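Local atomic coordinates of AmbC (Sorangium cellulosum, PDB entry 5O15), a protein that probably dehydrates and cyclises a polyketide intermediate in ambruticin biosynthesis, as a bifunctional dehydratase-cyclase domain. Residues R111-H117 with A130-L136; R31-L36 with Q100-L106; W47-V52 with W172-F177. All coordinates share one frame; numbering follows the deposited sequence. Where two conformers were deposited one is given.

Contact 1: residues R111-H117 with A130-L136; sequences RRGFAVH and AHARGVL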
loop_
_atom_site.group_PDB
_atom_site.type_symbol
_atom_site.label_atom_id
_atom_site.label_comp_id
_atom_site.label_asym_id
_atom_site.label_seq_id
_atom_site.Cartn_x
_atom_site.Cartn_y
_atom_site.Cartn_z
ATOM N N ARG A 111 11.197 19.400 -2.913
ATOM C CA ARG A 111 11.049 18.050 -2.387
ATOM C C ARG A 111 11.467 18.012 -0.934
ATOM O O ARG A 111 12.305 18.840 -0.504
ATOM C CB ARG A 111 11.907 17.103 -3.193
ATOM C CG ARG A 111 11.425 17.025 -4.618
ATOM C CD ARG A 111 12.521 16.592 -5.593
ATOM N NE ARG A 111 12.883 15.190 -5.431
ATOM C CZ ARG A 111 12.179 14.173 -5.926
ATOM N NH1 ARG A 111 11.050 14.407 -6.578
ATOM N NH2 ARG A 111 12.586 12.918 -5.762
ATOM N N ARG A 112 10.887 17.097 -0.164
ATOM C CA ARG A 112 11.200 16.892 1.246
ATOM C C ARG A 112 11.484 15.426 1.520
ATOM O O ARG A 112 10.652 14.554 1.179
ATOM C CB ARG A 112 10.074 17.309 2.182
ATOM C CG ARG A 112 9.709 18.788 2.190
ATOM C CD ARG A 112 8.575 19.030 3.122
ATOM N NE ARG A 112 8.127 20.402 3.220
ATOM C CZ ARG A 112 8.556 21.259 4.135
ATOM N NH1 ARG A 112 9.459 20.876 5.029
ATOM N NH2 ARG A 112 8.070 22.495 4.162
ATOM N N GLY A 113 12.588 15.107 2.175
ATOM C CA GLY A 113 12.758 13.747 2.661
ATOM C C GLY A 113 11.804 13.439 3.796
ATOM O O GLY A 113 11.286 14.314 4.480
ATOM N N PHE A 114 11.518 12.144 3.982
ATOM C CA PHE A 114 10.696 11.726 5.105
ATOM C C PHE A 114 11.123 10.335 5.548
ATOM O O PHE A 114 11.782 9.611 4.807
ATOM C CB PHE A 114 9.192 11.743 4.764
ATOM C CG PHE A 114 8.779 10.617 3.869
ATOM C CD1 PHE A 114 8.829 10.735 2.504
ATOM C CD2 PHE A 114 8.373 9.411 4.427
ATOM C CE1 PHE A 114 8.475 9.682 1.688
ATOM C CE2 PHE A 114 7.984 8.318 3.593
ATOM C CZ PHE A 114 8.070 8.470 2.259
ATOM N N ALA A 115 10.696 9.949 6.736
ATOM C CA ALA A 115 10.877 8.586 7.229
ATOM C C ALA A 115 9.677 8.217 8.091
ATOM O O ALA A 115 9.039 9.090 8.672
ATOM C CB ALA A 115 12.173 8.392 8.019
ATOM N N VAL A 116 9.373 6.918 8.167
ATOM C CA VAL A 116 8.298 6.385 9.001
ATOM C C VAL A 116 8.917 5.406 9.979
ATOM O O VAL A 116 9.643 4.500 9.564
ATOM C CB VAL A 116 7.249 5.662 8.141
ATOM C CG1 VAL A 116 6.138 5.124 9.015
ATOM C CG2 VAL A 116 6.738 6.596 7.066
ATOM N N HIS A 117 8.573 5.545 11.267
ATOM C CA HIS A 117 9.162 4.761 12.346
ATOM C C HIS A 117 8.077 4.274 13.282
ATOM O O HIS A 117 7.006 4.873 13.364
ATOM C CB HIS A 117 10.044 5.664 13.185
ATOM C CG HIS A 117 10.746 6.690 12.388
ATOM N ND1 HIS A 117 12.026 6.474 11.995
ATOM C CD2 HIS A 117 10.377 7.890 11.869
ATOM C CE1 HIS A 117 12.485 7.531 11.354
ATOM N NE2 HIS A 117 11.492 8.404 11.246
ATOM N N ALA A 130 13.025 2.186 12.060
ATOM C CA ALA A 130 12.682 2.789 10.778
ATOM C C ALA A 130 12.063 1.731 9.873
ATOM O O ALA A 130 12.621 0.646 9.697
ATOM C CB ALA A 130 13.930 3.326 10.100
ATOM N N HIS A 131 10.898 2.026 9.319
ATOM C CA HIS A 131 10.264 1.113 8.393
ATOM C C HIS A 131 10.349 1.557 6.952
ATOM O O HIS A 131 10.431 0.693 6.071
ATOM C CB HIS A 131 8.798 0.916 8.785
ATOM C CG HIS A 131 8.632 0.352 10.150
ATOM N ND1 HIS A 131 9.009 -0.932 10.463
ATOM C CD2 HIS A 131 8.207 0.911 11.308
ATOM C CE1 HIS A 131 8.810 -1.146 11.755
ATOM N NE2 HIS A 131 8.312 -0.046 12.289
ATOM N N ALA A 132 10.344 2.865 6.685
ATOM C CA ALA A 132 10.226 3.365 5.327
ATOM C C ALA A 132 10.874 4.736 5.295
ATOM O O ALA A 132 10.888 5.457 6.289
ATOM C CB ALA A 132 8.771 3.478 4.850
ATOM N N ARG A 133 11.422 5.078 4.142
ATOM C CA ARG A 133 12.000 6.377 3.893
ATOM C C ARG A 133 11.683 6.790 2.487
ATOM O O ARG A 133 11.398 5.959 1.640
ATOM C CB ARG A 133 13.536 6.322 4.001
ATOM C CG ARG A 133 14.060 5.977 5.347
ATOM C CD ARG A 133 15.593 6.013 5.411
ATOM N NE ARG A 133 16.003 5.709 6.785
ATOM C CZ ARG A 133 15.999 6.604 7.769
ATOM N NH1 ARG A 133 15.664 7.866 7.517
ATOM N NH2 ARG A 133 16.363 6.243 8.991
ATOM N N GLY A 134 11.765 8.072 2.215
ATOM C CA GLY A 134 11.552 8.484 0.854
ATOM C C GLY A 134 11.581 9.975 0.704
ATOM O O GLY A 134 12.189 10.698 1.505
ATOM N N VAL A 135 10.905 10.450 -0.330
ATOM C CA VAL A 135 10.876 11.853 -0.686
ATOM C C VAL A 135 9.451 12.210 -1.089
ATOM O O VAL A 135 8.801 11.442 -1.828
ATOM C CB VAL A 135 11.850 12.143 -1.844
ATOM C CG1 VAL A 135 11.782 13.592 -2.257
ATOM C CG2 VAL A 135 13.260 11.715 -1.491
ATOM N N LEU A 136 8.935 13.327 -0.594
ATOM C CA LEU A 136 7.680 13.963 -0.984
ATOM C C LEU A 136 7.949 15.022 -2.038
ATOM O O LEU A 136 9.003 15.690 -1.988
ATOM C CB LEU A 136 7.014 14.590 0.236
ATOM C CG LEU A 136 6.821 13.668 1.443
ATOM C CD1 LEU A 136 6.233 14.433 2.648
ATOM C CD2 LEU A 136 5.951 12.450 1.083
HETATM O O HOH W 1 14.715 9.580 5.231
#
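Phe114 and Gly134 face each other in an antiparallel hairpin, with Arg112 opposite Leu136 and Val116 opposite Ala132. Two of these couples exchange both backbone bonds: Arg112 N to Leu136 O at 3.0 Å, with Leu136 N returning to Arg112 O, then Phe114 N to Gly134 O and back again. At the far end Val116 N bonds to Ala132 O, but the return is split: Val116 O takes His131 N at 2.8 Å and, weakly, Ala132 N at 3.4 Å from the same Val116 O, a classic beta bulge.

Among apolar contacts the Phe114 ring stands out. With CG between the backbone N and the carbonyl carbon (chi1 74°), the ring lies across to the other strand and covers Gly134, whose N lies 3.6 Å above the ring plane, toward the rim. A beta carbon on Gly134 would collide with Phe114 CE1. Leu136 CD2 reaches Phe114 CD1 at 3.6 Å, and both residues turn to the side packed on helix 61-75.

On the other side, Val135 CG1 rests 3.4 Å above the plane of the Arg111 guanidinium, near its rim, while Arg111 NH1 goes on to Ser81. Water 1 joins Phe114 O to Arg133 NH1, each at 3.0 Å, and Arg133 NE pairs with Glu86. The chemistry implies a two-sided hairpin, largely apolar toward the helix, apart from Arg112, whose guanidinium is held by Asp32 and Glu104 O, and more polar and hydrated on the face of Arg133.

Contact 2: residues R31-L36 with Q100-L106; sequences RDGYVL and QVTVEAL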
loop_
_atom_site.group_PDB
_atom_site.type_symbol
_atom_site.label_atom_id
_atom_site.label_comp_id
_atom_site.label_asym_id
_atom_site.label_seq_id
_atom_site.Cartn_x
_atom_site.Cartn_y
_atom_site.Cartn_z
ATOM N N ARG A 31 13.686 24.702 12.746
ATOM C CA ARG A 31 14.139 24.306 11.413
ATOM C C ARG A 31 12.893 24.018 10.575
ATOM O O ARG A 31 11.777 23.922 11.100
ATOM C CB ARG A 31 15.046 23.075 11.484
ATOM C CG ARG A 31 14.431 21.848 12.155
ATOM C CD ARG A 31 15.476 20.714 12.226
ATOM N NE ARG A 31 15.095 19.613 13.115
ATOM C CZ ARG A 31 14.505 18.490 12.749
ATOM N NH1 ARG A 31 14.192 18.277 11.481
ATOM N NH2 ARG A 31 14.235 17.590 13.680
ATOM N N ASP A 32 13.094 23.941 9.264
ATOM C CA ASP A 32 12.015 23.584 8.336
ATOM C C ASP A 32 11.826 22.080 8.392
ATOM O O ASP A 32 12.580 21.313 7.786
ATOM C CB ASP A 32 12.360 24.028 6.923
ATOM C CG ASP A 32 11.238 23.719 5.919
ATOM O OD1 ASP A 32 10.130 23.402 6.360
ATOM O OD2 ASP A 32 11.453 23.820 4.691
ATOM N N GLY A 33 10.853 21.668 9.174
ATOM C CA GLY A 33 10.549 20.245 9.269
ATOM C C GLY A 33 9.268 20.042 10.040
ATOM O O GLY A 33 8.698 20.970 10.614
ATOM N N TYR A 34 8.832 18.788 10.061
ATOM C CA TYR A 34 7.603 18.390 10.732
ATOM C C TYR A 34 7.818 17.056 11.417
ATOM O O TYR A 34 8.598 16.223 10.956
ATOM C CB TYR A 34 6.411 18.208 9.784
ATOM C CG TYR A 34 5.976 19.476 9.094
ATOM C CD1 TYR A 34 6.689 20.003 8.027
ATOM C CD2 TYR A 34 4.783 20.082 9.438
ATOM C CE1 TYR A 34 6.255 21.146 7.365
ATOM C CE2 TYR A 34 4.338 21.230 8.780
ATOM C CZ TYR A 34 5.062 21.746 7.742
ATOM O OH TYR A 34 4.603 22.867 7.088
ATOM N N VAL A 35 7.049 16.829 12.484
ATOM C CA VAL A 35 7.035 15.564 13.218
ATOM C C VAL A 35 5.584 15.185 13.467
ATOM O O VAL A 35 4.876 15.865 14.218
ATOM C CB VAL A 35 7.820 15.637 14.535
ATOM C CG1 VAL A 35 7.777 14.300 15.245
ATOM C CG2 VAL A 35 9.252 16.032 14.254
ATOM N N LEU A 36 5.150 14.087 12.860
ATOM C CA LEU A 36 3.805 13.565 13.027
ATOM C C LEU A 36 3.877 12.359 13.946
ATOM O O LEU A 36 4.718 11.483 13.756
ATOM C CB LEU A 36 3.186 13.143 11.687
ATOM C CG LEU A 36 3.006 14.258 10.671
ATOM C CD1 LEU A 36 4.245 14.536 9.874
ATOM C CD2 LEU A 36 1.881 13.975 9.721
ATOM N N GLN A 100 5.815 7.411 14.262
ATOM C CA GLN A 100 6.350 8.750 14.040
ATOM C C GLN A 100 6.672 8.886 12.567
ATOM O O GLN A 100 7.298 7.996 11.985
ATOM C CB GLN A 100 7.594 9.014 14.878
ATOM C CG GLN A 100 7.978 10.481 14.896
ATOM C CD GLN A 100 9.115 10.780 15.823
ATOM O OE1 GLN A 100 10.165 11.273 15.398
ATOM N NE2 GLN A 100 8.911 10.519 17.098
ATOM N N VAL A 101 6.254 9.987 11.967
ATOM C CA VAL A 101 6.674 10.335 10.625
ATOM C C VAL A 101 7.492 11.608 10.734
ATOM O O VAL A 101 7.008 12.621 11.240
ATOM C CB VAL A 101 5.502 10.535 9.667
ATOM C CG1 VAL A 101 6.041 10.780 8.302
ATOM C CG2 VAL A 101 4.572 9.276 9.673
ATOM N N THR A 102 8.730 11.541 10.276
ATOM C CA THR A 102 9.627 12.697 10.265
ATOM C C THR A 102 9.635 13.254 8.850
ATOM O O THR A 102 9.702 12.509 7.869
ATOM C CB THR A 102 11.037 12.314 10.789
ATOM O OG1 THR A 102 11.608 11.261 10.045
ATOM C CG2 THR A 102 10.995 11.859 12.200
ATOM N N VAL A 103 9.576 14.588 8.733
ATOM C CA VAL A 103 9.621 15.244 7.441
ATOM C C VAL A 103 10.705 16.305 7.503
ATOM O O VAL A 103 10.708 17.145 8.424
ATOM C CB VAL A 103 8.265 15.863 7.046
ATOM C CG1 VAL A 103 8.341 16.402 5.605
ATOM C CG2 VAL A 103 7.126 14.829 7.134
ATOM N N GLU A 104 11.561 16.321 6.495
ATOM C CA GLU A 104 12.733 17.175 6.435
ATOM C C GLU A 104 12.418 18.431 5.636
ATOM O O GLU A 104 11.304 18.684 5.170
ATOM C CB GLU A 104 13.892 16.398 5.809
ATOM C CG GLU A 104 14.259 15.096 6.509
ATOM C CD GLU A 104 14.504 15.294 7.980
ATOM O OE1 GLU A 104 15.243 16.233 8.319
ATOM O OE2 GLU A 104 13.955 14.536 8.815
ATOM N N ALA A 105 13.450 19.274 5.520
ATOM C CA ALA A 105 13.286 20.593 4.906
ATOM C C ALA A 105 12.993 20.532 3.407
ATOM O O ALA A 105 13.470 19.657 2.691
ATOM C CB ALA A 105 14.556 21.425 5.109
ATOM N N LEU A 106 12.221 21.510 2.946
ATOM C CA LEU A 106 11.949 21.669 1.525
ATOM C C LEU A 106 13.209 22.115 0.815
ATOM O O LEU A 106 13.801 23.141 1.176
ATOM C CB LEU A 106 10.862 22.723 1.345
ATOM C CG LEU A 106 10.312 22.843 -0.072
ATOM C CD1 LEU A 106 9.404 21.660 -0.441
ATOM C CD2 LEU A 106 9.552 24.134 -0.231
HETATM O O HOH W 2 12.548 16.019 10.572
HETATM O O HOH W 3 13.646 24.710 3.511
#
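With chi1 at -178°, the Asp32 carboxylate swings opposite the backbone N and over to Leu106. OD2 of Asp32 receives the amide N of Leu106 at 3.0 Å, the donor coming from above the carboxylate plane. Next to it, the bend at chi2 of Glu104 (-53°) turns its carboxylate back toward NH1 of Arg31, whose chain runs extended to NE. Their salt bridge is long, NH1 of Arg31 lying 3.9 Å from OE1 of Glu104, although the two planes are nearly parallel.

A water bridges each link. Water 2, in the plane of the Arg31 guanidinium, accepts from NH1 and donates to Val103 O and to Glu104 OE2, the last at 2.7 Å. Water 3 donates to Asp32 OD2 at 2.6 Å and to Leu106 O. The other oxygen of Asp32, OD1, is held by Arg112.

Farther along, the chains become regular antiparallel strands: Tyr34 and Val103 exchange both backbone bonds, as do Leu36 and Val101. On their shared face Leu36 CD1 meets Val103 CG2 at 4.0 Å, and Leu36 CB lies equally far from Val101 CB. This face packs on helix 61-75 through Ala71, Ala74 and Val75. A curved antiparallel sheet wrapped round a long helix is the hallmark of the hotdog fold, here in its double form.

Contact 3: residues W47-V52 with W172-F177; sequences WVLDHV and WVGPAF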
loop_
_atom_site.group_PDB
_atom_site.type_symbol
_atom_site.label_atom_id
_atom_site.label_comp_id
_atom_site.label_asym_id
_atom_site.label_seq_id
_atom_site.Cartn_x
_atom_site.Cartn_y
_atom_site.Cartn_z
ATOM N N TRP A 47 -8.411 -5.342 11.841
ATOM C CA TRP A 47 -8.230 -5.737 10.451
ATOM C C TRP A 47 -6.767 -5.893 10.049
ATOM O O TRP A 47 -6.475 -6.692 9.150
ATOM C CB TRP A 47 -8.936 -4.779 9.496
ATOM C CG TRP A 47 -8.436 -3.357 9.518
ATOM C CD1 TRP A 47 -8.872 -2.335 10.316
ATOM C CD2 TRP A 47 -7.417 -2.789 8.682
ATOM N NE1 TRP A 47 -8.177 -1.178 10.037
ATOM C CE2 TRP A 47 -7.292 -1.433 9.028
ATOM C CE3 TRP A 47 -6.617 -3.296 7.660
ATOM C CZ2 TRP A 47 -6.412 -0.599 8.400
ATOM C CZ3 TRP A 47 -5.722 -2.443 7.049
ATOM C CH2 TRP A 47 -5.632 -1.119 7.429
ATOM N N VAL A 48 -5.832 -5.118 10.647
ATOM C CA VAL A 48 -4.452 -5.228 10.190
ATOM C C VAL A 48 -3.908 -6.620 10.457
ATOM O O VAL A 48 -2.976 -7.065 9.781
ATOM C CB VAL A 48 -3.536 -4.142 10.806
ATOM C CG1 VAL A 48 -4.026 -2.777 10.406
ATOM C CG2 VAL A 48 -3.417 -4.258 12.321
ATOM N N LEU A 49 -4.442 -7.306 11.475
ATOM C CA LEU A 49 -3.986 -8.648 11.825
ATOM C C LEU A 49 -4.347 -9.684 10.778
ATOM O O LEU A 49 -3.844 -10.814 10.841
ATOM C CB LEU A 49 -4.534 -9.054 13.197
ATOM C CG LEU A 49 -4.097 -8.165 14.367
ATOM C CD1 LEU A 49 -4.843 -8.581 15.652
ATOM C CD2 LEU A 49 -2.585 -8.224 14.521
ATOM N N ASP A 50 -5.251 -9.356 9.847
ATOM C CA ASP A 50 -5.521 -10.260 8.748
ATOM C C ASP A 50 -4.393 -10.284 7.731
ATOM O O ASP A 50 -4.404 -11.157 6.836
ATOM C CB ASP A 50 -6.804 -9.835 8.033
ATOM C CG ASP A 50 -8.082 -10.115 8.821
ATOM O OD1 ASP A 50 -8.010 -10.750 9.885
ATOM O OD2 ASP A 50 -9.156 -9.687 8.333
ATOM N N HIS A 51 -3.394 -9.394 7.862
ATOM C CA HIS A 51 -2.292 -9.345 6.907
ATOM C C HIS A 51 -1.182 -10.284 7.356
ATOM O O HIS A 51 -0.137 -9.893 7.888
ATOM C CB HIS A 51 -1.764 -7.925 6.718
ATOM C CG HIS A 51 -0.861 -7.816 5.538
ATOM N ND1 HIS A 51 0.491 -7.600 5.676
ATOM C CD2 HIS A 51 -1.085 -7.905 4.210
ATOM C CE1 HIS A 51 1.057 -7.549 4.484
ATOM N NE2 HIS A 51 0.118 -7.743 3.569
ATOM N N VAL A 52 -1.424 -11.573 7.101
ATOM C CA VAL A 52 -0.494 -12.642 7.430
ATOM C C VAL A 52 0.300 -12.970 6.180
ATOM O O VAL A 52 -0.283 -13.392 5.168
ATOM C CB VAL A 52 -1.224 -13.877 7.974
ATOM C CG1 VAL A 52 -0.214 -14.944 8.372
ATOM C CG2 VAL A 52 -2.135 -13.494 9.148
ATOM N N TRP A 172 -3.152 -18.019 4.079
ATOM C CA TRP A 172 -2.673 -17.171 5.157
ATOM C C TRP A 172 -3.597 -16.021 5.522
ATOM O O TRP A 172 -3.794 -15.748 6.704
ATOM C CB TRP A 172 -1.304 -16.617 4.771
ATOM C CG TRP A 172 -0.256 -17.649 4.555
ATOM C CD1 TRP A 172 0.344 -17.947 3.385
ATOM C CD2 TRP A 172 0.286 -18.534 5.530
ATOM N NE1 TRP A 172 1.253 -18.952 3.564
ATOM C CE2 TRP A 172 1.244 -19.325 4.879
ATOM C CE3 TRP A 172 0.069 -18.724 6.899
ATOM C CZ2 TRP A 172 2.014 -20.275 5.549
ATOM C CZ3 TRP A 172 0.827 -19.685 7.566
ATOM C CH2 TRP A 172 1.783 -20.442 6.882
ATOM N N VAL A 173 -4.053 -15.241 4.549
ATOM C CA VAL A 173 -4.605 -13.945 4.905
ATOM C C VAL A 173 -6.028 -14.089 5.424
ATOM O O VAL A 173 -6.757 -15.058 5.146
ATOM C CB VAL A 173 -4.553 -12.955 3.746
ATOM C CG1 VAL A 173 -3.173 -12.813 3.203
ATOM C CG2 VAL A 173 -5.517 -13.275 2.664
ATOM N N GLY A 174 -6.424 -13.107 6.216
ATOM C CA GLY A 174 -7.762 -13.011 6.714
ATOM C C GLY A 174 -8.653 -12.170 5.832
ATOM O O GLY A 174 -8.242 -11.650 4.787
ATOM N N PRO A 175 -9.924 -12.045 6.232
ATOM C CA PRO A 175 -10.935 -11.466 5.331
ATOM C C PRO A 175 -10.654 -10.055 4.845
ATOM O O PRO A 175 -11.054 -9.695 3.740
ATOM C CB PRO A 175 -12.202 -11.490 6.198
ATOM C CG PRO A 175 -11.984 -12.536 7.183
ATOM C CD PRO A 175 -10.533 -12.634 7.443
ATOM N N ALA A 176 -9.980 -9.214 5.635
ATOM C CA ALA A 176 -9.759 -7.833 5.199
ATOM C C ALA A 176 -8.871 -7.765 3.964
ATOM O O ALA A 176 -8.889 -6.754 3.251
ATOM C CB ALA A 176 -9.140 -6.993 6.316
ATOM N N PHE A 177 -8.094 -8.814 3.697
ATOM C CA PHE A 177 -7.140 -8.861 2.593
ATOM C C PHE A 177 -7.608 -9.795 1.489
ATOM O O PHE A 177 -6.789 -10.366 0.766
ATOM C CB PHE A 177 -5.720 -9.125 3.095
ATOM C CG PHE A 177 -5.234 -7.971 3.880
ATOM C CD1 PHE A 177 -4.629 -6.892 3.259
ATOM C CD2 PHE A 177 -5.470 -7.882 5.241
ATOM C CE1 PHE A 177 -4.246 -5.772 3.989
ATOM C CE2 PHE A 177 -5.122 -6.772 5.960
ATOM C CZ PHE A 177 -4.486 -5.733 5.332
#
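The Phe177 ring has CB of His51 over one face, 3.9 Å from the ring centroid, a CH-pi contact. At its edge, in plane, lie Trp47 O, 3.5 Å from Phe177 CE2, and CB of Asp50. With CG placed anti to the backbone N (chi1 -167°), the His51 ring turns an edge toward the Phe177 face, planes at 56°. Trp47 in turn presents its own edge to Phe177, CZ3 to CZ at 3.9 Å, while its NE1 bonds to His45.

Asp50 grips the other segment twice. Gly174 N points its hydrogen almost straight (174°) at Asp50 O, 2.9 Å away, on a lone pair in the carbonyl plane. Ala176 N reaches Asp50 OD2 at 2.9 Å from the anti side, tilted somewhat out of the carboxylate plane. With an alanine in place of Asp50 the carboxylate is gone, and the Ala176 amide would probably be left without its acceptor, while the backbone bond to Gly174 could remain.

Val52 CB closes the far end against Trp172 O at 3.4 Å. His51 begins a sequence matching the HxxxGxxxxP motif of polyketide synthase dehydratases, and Phe177 also touches Asp215. The chemistry implies two loops joined by a polar clasp at Asp50 and by aromatic packing that probably borders the active site.

How the contacts relate
From the N terminus the chain first runs through 31-36 and then 47-52, so contacts 2 and 3 are both opened before either closes. Helix 61-75 lies inside the loop that contact 2 closes when 100-106 arrives. The chain then turns directly into 111-117, and contact 1 closes as a hairpin at 130-136, in series with contact 2 and nested inside contact 3. Only at 172-177 does contact 3 close, so it crosses contact 2. Contacts 1 and 2 adjoin in the same sheet, strands 96-103 and 112-120 being neighbours, and Gly113 O is 2.9 Å from Glu104 N. Contact 3, centred about 26 Å from the centre of contact 1, ties the two hotdog-family regions together.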